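Local coordinates for protein afamin (Homo sapiens, PDB 6FAK) that carries hydrophobic molecules in body fluids, binding vitamin E and keeping lipidated Wnt proteins soluble and active, at residues Thr38-Glu41 with Met42-Leu45; Gly82-Lys86 with His87-His91; Ser94-Asp97 with Ala98-Leu102. All coordinates share one frame; numbering follows the deposited sequence.

Contact 1 (Thr38-Glu41 with Met42-Leu45)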
# COMPACT_ATOMS: atom_id res chain seq x y z
N THR A 38 -17.82 -9.51 -15.63
CA THR A 38 -17.16 -9.96 -16.83
C THR A 38 -16.87 -8.75 -17.70
O THR A 38 -17.43 -7.67 -17.50
CB THR A 38 -18.05 -10.96 -17.64
OG1 THR A 38 -19.28 -10.31 -18.01
CG2 THR A 38 -18.41 -12.20 -16.81
N PHE A 39 -16.01 -8.93 -18.68
CA PHE A 39 -15.69 -7.86 -19.64
C PHE A 39 -16.86 -7.43 -20.51
O PHE A 39 -17.00 -6.24 -20.83
CB PHE A 39 -14.47 -8.21 -20.51
CG PHE A 39 -13.97 -7.03 -21.31
CD1 PHE A 39 -13.19 -6.05 -20.71
CD2 PHE A 39 -14.37 -6.85 -22.64
CE1 PHE A 39 -12.75 -4.95 -21.43
CE2 PHE A 39 -13.94 -5.75 -23.37
CZ PHE A 39 -13.12 -4.80 -22.76
N GLU A 40 -17.72 -8.36 -20.88
CA GLU A 40 -18.96 -8.03 -21.59
C GLU A 40 -19.83 -7.09 -20.78
O GLU A 40 -20.44 -6.15 -21.33
CB GLU A 40 -19.75 -9.29 -21.95
CG GLU A 40 -19.09 -10.12 -23.04
CD GLU A 40 -19.94 -11.31 -23.50
OE1 GLU A 40 -19.57 -11.91 -24.55
OE2 GLU A 40 -20.95 -11.65 -22.84
N GLU A 41 -19.92 -7.36 -19.48
CA GLU A 41 -20.68 -6.49 -18.58
C GLU A 41 -20.09 -5.07 -18.54
O GLU A 41 -20.83 -4.10 -18.56
CB GLU A 41 -20.85 -7.16 -17.19
CG GLU A 41 -21.72 -8.43 -17.24
CD GLU A 41 -21.65 -9.34 -16.00
OE1 GLU A 41 -20.73 -9.27 -15.17
OE2 GLU A 41 -22.58 -10.17 -15.84
N MET A 42 -18.76 -4.94 -18.56
CA MET A 42 -18.10 -3.64 -18.58
C MET A 42 -18.59 -2.76 -19.74
O MET A 42 -18.93 -1.59 -19.55
CB MET A 42 -16.57 -3.78 -18.67
CG MET A 42 -15.84 -4.49 -17.55
SD MET A 42 -15.78 -3.49 -16.07
CE MET A 42 -16.46 -4.62 -14.87
N GLU A 43 -18.63 -3.35 -20.94
CA GLU A 43 -19.04 -2.70 -22.18
C GLU A 43 -20.43 -2.08 -22.10
O GLU A 43 -20.64 -0.95 -22.56
CB GLU A 43 -18.96 -3.70 -23.35
CG GLU A 43 -17.54 -4.19 -23.72
CD GLU A 43 -17.53 -5.31 -24.77
OE1 GLU A 43 -18.36 -6.26 -24.70
OE2 GLU A 43 -16.68 -5.26 -25.68
N LYS A 44 -21.37 -2.78 -21.47
CA LYS A 44 -22.71 -2.26 -21.29
C LYS A 44 -22.74 -1.03 -20.38
O LYS A 44 -23.47 -0.07 -20.69
CB LYS A 44 -23.62 -3.34 -20.74
CG LYS A 44 -23.80 -4.53 -21.67
CD LYS A 44 -25.02 -5.38 -21.31
CE LYS A 44 -24.76 -6.27 -20.11
NZ LYS A 44 -23.99 -7.49 -20.48
N LEU A 45 -21.97 -1.02 -19.28
CA LEU A 45 -21.86 0.21 -18.46
C LEU A 45 -21.19 1.36 -19.25
O LEU A 45 -21.61 2.52 -19.13
CB LEU A 45 -21.15 -0.02 -17.14
CG LEU A 45 -21.10 1.17 -16.14
CD1 LEU A 45 -22.47 1.65 -15.69
CD2 LEU A 45 -20.29 0.80 -14.91
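Met42 and Glu43 meet Thr38 and Phe39 one turn along, in a local contact in the first turn of helix 39-58, in the first albumin domain. Two i to i+4 backbone bonds begin the helix: Met42 N gives to Thr38 O at 3.2 Å, and a weak bond runs from Glu43 N to Phe39 O. The Phe39 ring, with CG anti to the backbone N (chi1 -169°), brings CE2 to 3.6 Å from Glu43 OE2. The two side chains cross at about a right angle, the ring and carboxylate planes 52° apart. Phe39 CD1 lies 4.4 Å from Met42 CG, and both residues pack on helix 134-148, Phe39 meeting Tyr143 edge-to-face. Lys44 bends back beside the Glu41 chain, its NZ 4.1 Å from Glu41 CG but not paired with the carboxylate, whose oxygens turn instead to Lys86 and His87. Glu41 OE1 also receives Thr38 N at 3.0 Å, the donor standing above the carboxylate plane. In return Thr38 OG1 accepts a weak bond of 3.4 Å from Glu41 N. This reciprocal pairing of N-cap side chain and third helical residue is the capping box, a classic helix start.

Contact 2 (Gly82-Lys86 with His87-His91); sequences GLPQK and HNFSH. With NAG (2-acetamido-2-deoxy-beta-D-glucopyranose), chain C.
His87 to Ser90 turn back against Leu83 to Lys86 where the short helix 83-86 ends, with the bond pattern of a Schellman motif, and the chain then enters helix 90-93 of the first albumin domain. His87 N closes the last helical turn on Leu83 O at 3.0 Å. Its imidazole lies beside the extended Lys86 chain, whose CG stands over the ring face, 4.0 Å from the ring centroid in a CH-pi contact, while Leu83 CD1 comes to the ring edge 3.7 Å from CD2. Lys86 and His87 point the same way and both reach the Glu41 carboxylate, which probably helps to fix the rotation of the imidazole.

Asn88 has the left-handed backbone (phi 58°) that reverses the chain, and its N makes a weak bond to Gln85 O. Its side chain is joined covalently through Asn88 ND2 to NAG C1, 1.5 Å away, so the turn presents an N-linked N-acetylglucosamine.

Phe89 N then reaches across the turn to Pro84 O at 2.8 Å, the six-to-one bond of the motif. With CG between the backbone N and the carbonyl carbon (chi1 67°), the ring is carried against the Pro84 backbone, one face turned to it: Pro84 CA sits 3.6 Å from its centroid, 11° off the ring normal, while Leu83 CD2 lies at the edge. This apolar contact between the residues that share the long bond commonly accompanies Schellman ends, and the ring and Leu83 both also pack on Ile77 of helix 69-78. Last comes Ser90, which opens helix 90-93 against the proline ring, Pro84 CB lying 3.7 Å from Ser90 CA.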
# COMPACT_ATOMS: atom_id res chain seq x y z
N GLY A 82 -30.61 -8.20 -13.43
CA GLY A 82 -30.03 -9.42 -12.86
C GLY A 82 -28.59 -9.35 -12.36
O GLY A 82 -28.10 -10.32 -11.74
N LEU A 83 -27.92 -8.21 -12.57
CA LEU A 83 -26.49 -8.07 -12.22
C LEU A 83 -26.24 -8.02 -10.71
O LEU A 83 -25.34 -8.72 -10.23
CB LEU A 83 -25.92 -6.85 -12.95
CG LEU A 83 -24.40 -6.65 -12.88
CD1 LEU A 83 -23.69 -7.43 -13.98
CD2 LEU A 83 -24.08 -5.18 -13.00
N PRO A 84 -27.03 -7.23 -9.94
CA PRO A 84 -26.79 -7.23 -8.47
C PRO A 84 -26.96 -8.61 -7.85
O PRO A 84 -26.15 -9.05 -7.03
CB PRO A 84 -27.85 -6.26 -7.95
CG PRO A 84 -28.06 -5.34 -9.08
CD PRO A 84 -28.03 -6.21 -10.29
N GLN A 85 -27.97 -9.33 -8.31
CA GLN A 85 -28.23 -10.69 -7.84
C GLN A 85 -27.14 -11.67 -8.34
O GLN A 85 -26.68 -12.52 -7.59
CB GLN A 85 -29.61 -11.13 -8.33
CG GLN A 85 -30.75 -10.30 -7.71
CD GLN A 85 -31.09 -8.99 -8.45
OE1 GLN A 85 -30.50 -8.63 -9.49
NE2 GLN A 85 -32.05 -8.28 -7.92
N LYS A 86 -26.71 -11.52 -9.59
CA LYS A 86 -25.68 -12.39 -10.13
C LYS A 86 -24.34 -12.30 -9.34
O LYS A 86 -23.71 -13.33 -9.06
CB LYS A 86 -25.43 -12.03 -11.58
CG LYS A 86 -24.42 -12.91 -12.27
CD LYS A 86 -24.33 -12.58 -13.74
CE LYS A 86 -23.14 -13.30 -14.37
NZ LYS A 86 -22.94 -12.83 -15.77
N HIS A 87 -23.94 -11.07 -8.95
CA HIS A 87 -22.65 -10.86 -8.28
C HIS A 87 -22.80 -10.51 -6.81
O HIS A 87 -21.88 -9.97 -6.19
CB HIS A 87 -21.85 -9.83 -9.02
CG HIS A 87 -21.55 -10.19 -10.45
ND1 HIS A 87 -20.95 -11.38 -10.80
CD2 HIS A 87 -21.75 -9.52 -11.60
CE1 HIS A 87 -20.79 -11.42 -12.11
NE2 HIS A 87 -21.28 -10.30 -12.62
N ASN A 88 -23.95 -10.86 -6.24
CA ASN A 88 -24.17 -10.78 -4.80
C ASN A 88 -23.93 -9.36 -4.26
O ASN A 88 -23.24 -9.15 -3.26
CB ASN A 88 -23.31 -11.86 -4.09
CG ASN A 88 -23.81 -12.17 -2.66
OD1 ASN A 88 -23.69 -11.31 -1.79
ND2 ASN A 88 -24.36 -13.37 -2.39
N PHE A 89 -24.47 -8.36 -4.94
CA PHE A 89 -24.43 -6.99 -4.35
C PHE A 89 -25.82 -6.33 -4.32
O PHE A 89 -25.93 -5.09 -4.15
CB PHE A 89 -23.32 -6.11 -5.00
CG PHE A 89 -23.54 -5.76 -6.44
CD1 PHE A 89 -24.29 -4.62 -6.80
CD2 PHE A 89 -23.02 -6.54 -7.44
CE1 PHE A 89 -24.50 -4.28 -8.14
CE2 PHE A 89 -23.21 -6.22 -8.79
CZ PHE A 89 -23.97 -5.07 -9.15
N SER A 90 -26.87 -7.16 -4.38
CA SER A 90 -28.25 -6.65 -4.31
C SER A 90 -28.52 -5.86 -3.05
O SER A 90 -29.32 -4.92 -3.06
CB SER A 90 -29.29 -7.80 -4.44
OG SER A 90 -29.24 -8.59 -3.28
N HIS A 91 -27.91 -6.28 -1.94
CA HIS A 91 -28.03 -5.55 -0.68
C HIS A 91 -27.53 -4.08 -0.79
O HIS A 91 -28.08 -3.17 -0.15
CB HIS A 91 -27.32 -6.32 0.45
CG HIS A 91 -25.84 -6.47 0.27
ND1 HIS A 91 -25.28 -7.30 -0.69
CD2 HIS A 91 -24.80 -5.89 0.92
CE1 HIS A 91 -23.96 -7.23 -0.60
NE2 HIS A 91 -23.65 -6.38 0.36
C1 NAG C . -24.72 -14.65 -3.01
C2 NAG C . -24.33 -15.69 -1.94
C3 NAG C . -25.02 -17.04 -2.14
C4 NAG C . -26.51 -16.84 -2.37
C5 NAG C . -26.72 -15.87 -3.53
C6 NAG C . -28.21 -15.70 -3.85
C7 NAG C . -22.11 -15.19 -1.07
C8 NAG C . -20.64 -15.45 -1.18
N2 NAG C . -22.89 -15.86 -1.92
O3 NAG C . -24.82 -17.86 -0.98
O4 NAG C . -27.14 -18.09 -2.64
O5 NAG C . -26.15 -14.61 -3.19
O6 NAG C . -28.93 -15.34 -2.67
O7 NAG C . -22.56 -14.40 -0.25

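Contact 3 (Ser94-Asp97 with Ala98-Leu102); sequences SKVD and AQRRL
Lys95 and Val96 meet Arg100 where an irregular turn leads into helix 97-106, within the loop enclosed by the Cys92-Cys103 disulfide, part of the paired-disulfide pattern of albumin domains. Lys95 CB lies on the first turn of the helix, 4.0 Å from Gln99 CB, and its chain continues along that turn with CD 3.8 Å from Gln99 O. Its own carbonyl oxygen takes a weak, bent bond of 2.9 Å from Arg100 NE (129° at the hydrogen). Arg100 sends CG anti to its amide nitrogen (chi1 176°) and then bends at chi3, which brings NE to the Lys95 carbonyl. NH1 goes on to Cys93 O and NH2 makes a salt bridge with Glu75 of helix 69-78, so three nitrogens of one side chain hold loop and helix together. A leucine here would probably leave Glu75 without its charged mate and the carbonyls of Cys93 and Lys95 without these donors, freeing the loop to shift.

Val96 is held through its backbone. Val96 O accepts from Arg100 N at 3.2 Å, the donor standing well above the carbonyl plane. A water accepts from Val96 N and donates to Gln99 OE1, tying the loop to a helical side chain.

Asp97, with positive phi, turns the chain into the helix. The aliphatic part of Arg101 passes the Asp97 carbonyl oxygen on its way to a salt bridge with Glu250 of the second albumin domain, and Arg101 N meets Asp97 O at 2.8 Å.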
# COMPACT_ATOMS: atom_id res chain seq x y z
N SER A 94 -30.37 -2.11 -2.73
CA SER A 94 -31.53 -1.90 -1.85
C SER A 94 -31.39 -0.67 -0.94
O SER A 94 -32.35 -0.31 -0.28
CB SER A 94 -31.74 -3.11 -0.92
OG SER A 94 -31.70 -4.31 -1.65
N LYS A 95 -30.19 -0.07 -0.88
CA LYS A 95 -29.93 1.20 -0.20
C LYS A 95 -29.77 2.26 -1.26
O LYS A 95 -29.60 1.96 -2.43
CB LYS A 95 -28.63 1.12 0.61
CG LYS A 95 -28.66 0.06 1.70
CD LYS A 95 -27.27 -0.48 2.01
CE LYS A 95 -27.35 -1.76 2.84
NZ LYS A 95 -27.80 -1.49 4.24
N VAL A 96 -29.80 3.51 -0.84
CA VAL A 96 -29.62 4.64 -1.74
C VAL A 96 -28.55 5.60 -1.19
O VAL A 96 -28.21 5.55 0.00
CB VAL A 96 -30.95 5.36 -1.99
CG1 VAL A 96 -31.99 4.36 -2.49
CG2 VAL A 96 -31.44 6.07 -0.74
N ASP A 97 -28.02 6.43 -2.10
CA ASP A 97 -27.11 7.53 -1.79
C ASP A 97 -26.00 7.11 -0.82
O ASP A 97 -25.31 6.11 -1.12
CB ASP A 97 -27.94 8.76 -1.35
CG ASP A 97 -28.95 9.21 -2.44
OD1 ASP A 97 -28.72 9.03 -3.67
OD2 ASP A 97 -29.99 9.76 -2.05
N ALA A 98 -25.81 7.82 0.30
CA ALA A 98 -24.66 7.58 1.20
C ALA A 98 -24.54 6.12 1.69
O ALA A 98 -23.45 5.57 1.72
CB ALA A 98 -24.70 8.51 2.40
N GLN A 99 -25.66 5.52 2.08
CA GLN A 99 -25.69 4.12 2.53
C GLN A 99 -25.30 3.15 1.38
O GLN A 99 -24.55 2.20 1.61
CB GLN A 99 -27.05 3.77 3.13
CG GLN A 99 -27.39 4.67 4.33
CD GLN A 99 -28.61 4.22 5.11
OE1 GLN A 99 -29.56 3.64 4.57
NE2 GLN A 99 -28.61 4.53 6.41
N ARG A 100 -25.72 3.49 0.16
CA ARG A 100 -25.36 2.69 -1.00
C ARG A 100 -23.86 2.85 -1.30
O ARG A 100 -23.21 1.86 -1.61
CB ARG A 100 -26.20 3.08 -2.23
CG ARG A 100 -25.82 2.35 -3.50
CD ARG A 100 -26.61 2.82 -4.72
NE ARG A 100 -27.96 2.24 -4.77
CZ ARG A 100 -28.87 2.48 -5.72
NH1 ARG A 100 -30.07 1.89 -5.67
NH2 ARG A 100 -28.56 3.24 -6.77
N ARG A 101 -23.35 4.07 -1.24
CA ARG A 101 -21.90 4.33 -1.42
C ARG A 101 -21.01 3.56 -0.44
O ARG A 101 -19.97 3.00 -0.81
CB ARG A 101 -21.63 5.82 -1.35
CG ARG A 101 -22.12 6.60 -2.55
CD ARG A 101 -22.24 8.10 -2.27
NE ARG A 101 -21.00 8.63 -1.75
CZ ARG A 101 -20.88 9.65 -0.90
NH1 ARG A 101 -19.67 10.02 -0.49
NH2 ARG A 101 -21.95 10.32 -0.46
N LEU A 102 -21.48 3.47 0.79
CA LEU A 102 -20.78 2.79 1.84
C LEU A 102 -20.80 1.27 1.60
O LEU A 102 -19.76 0.63 1.65
CB LEU A 102 -21.40 3.15 3.23
CG LEU A 102 -20.73 2.53 4.47
CD1 LEU A 102 -19.29 2.98 4.61
CD2 LEU A 102 -21.49 2.92 5.75
O HOH W 1 -30.73 3.79 1.98

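Overall arrangement
Following the chain from the N terminus, contact 1 starts helix 39-58, contact 2 ends helix 83-86 and turns into helix 90-93, and contact 3 leads from the next loop into helix 97-106. Each closes only a local turn; they run in series, and none nests in or crosses another. Contacts 1 and 2 nevertheless touch in space: Glu41 OE2 bridges to Lys86 NZ at 2.7 Å, and Leu83 CD1 packs on Glu41 CD. This ties the start of helix 39-58 to the glycan-bearing turn. Contact 3 stays about 11 Å from contact 1 between nearest atoms. All three pack on helix 69-78: contact 1 through Leu45, contact 2 through Leu83 and Phe89, contact 3 through Arg100 and Arg101.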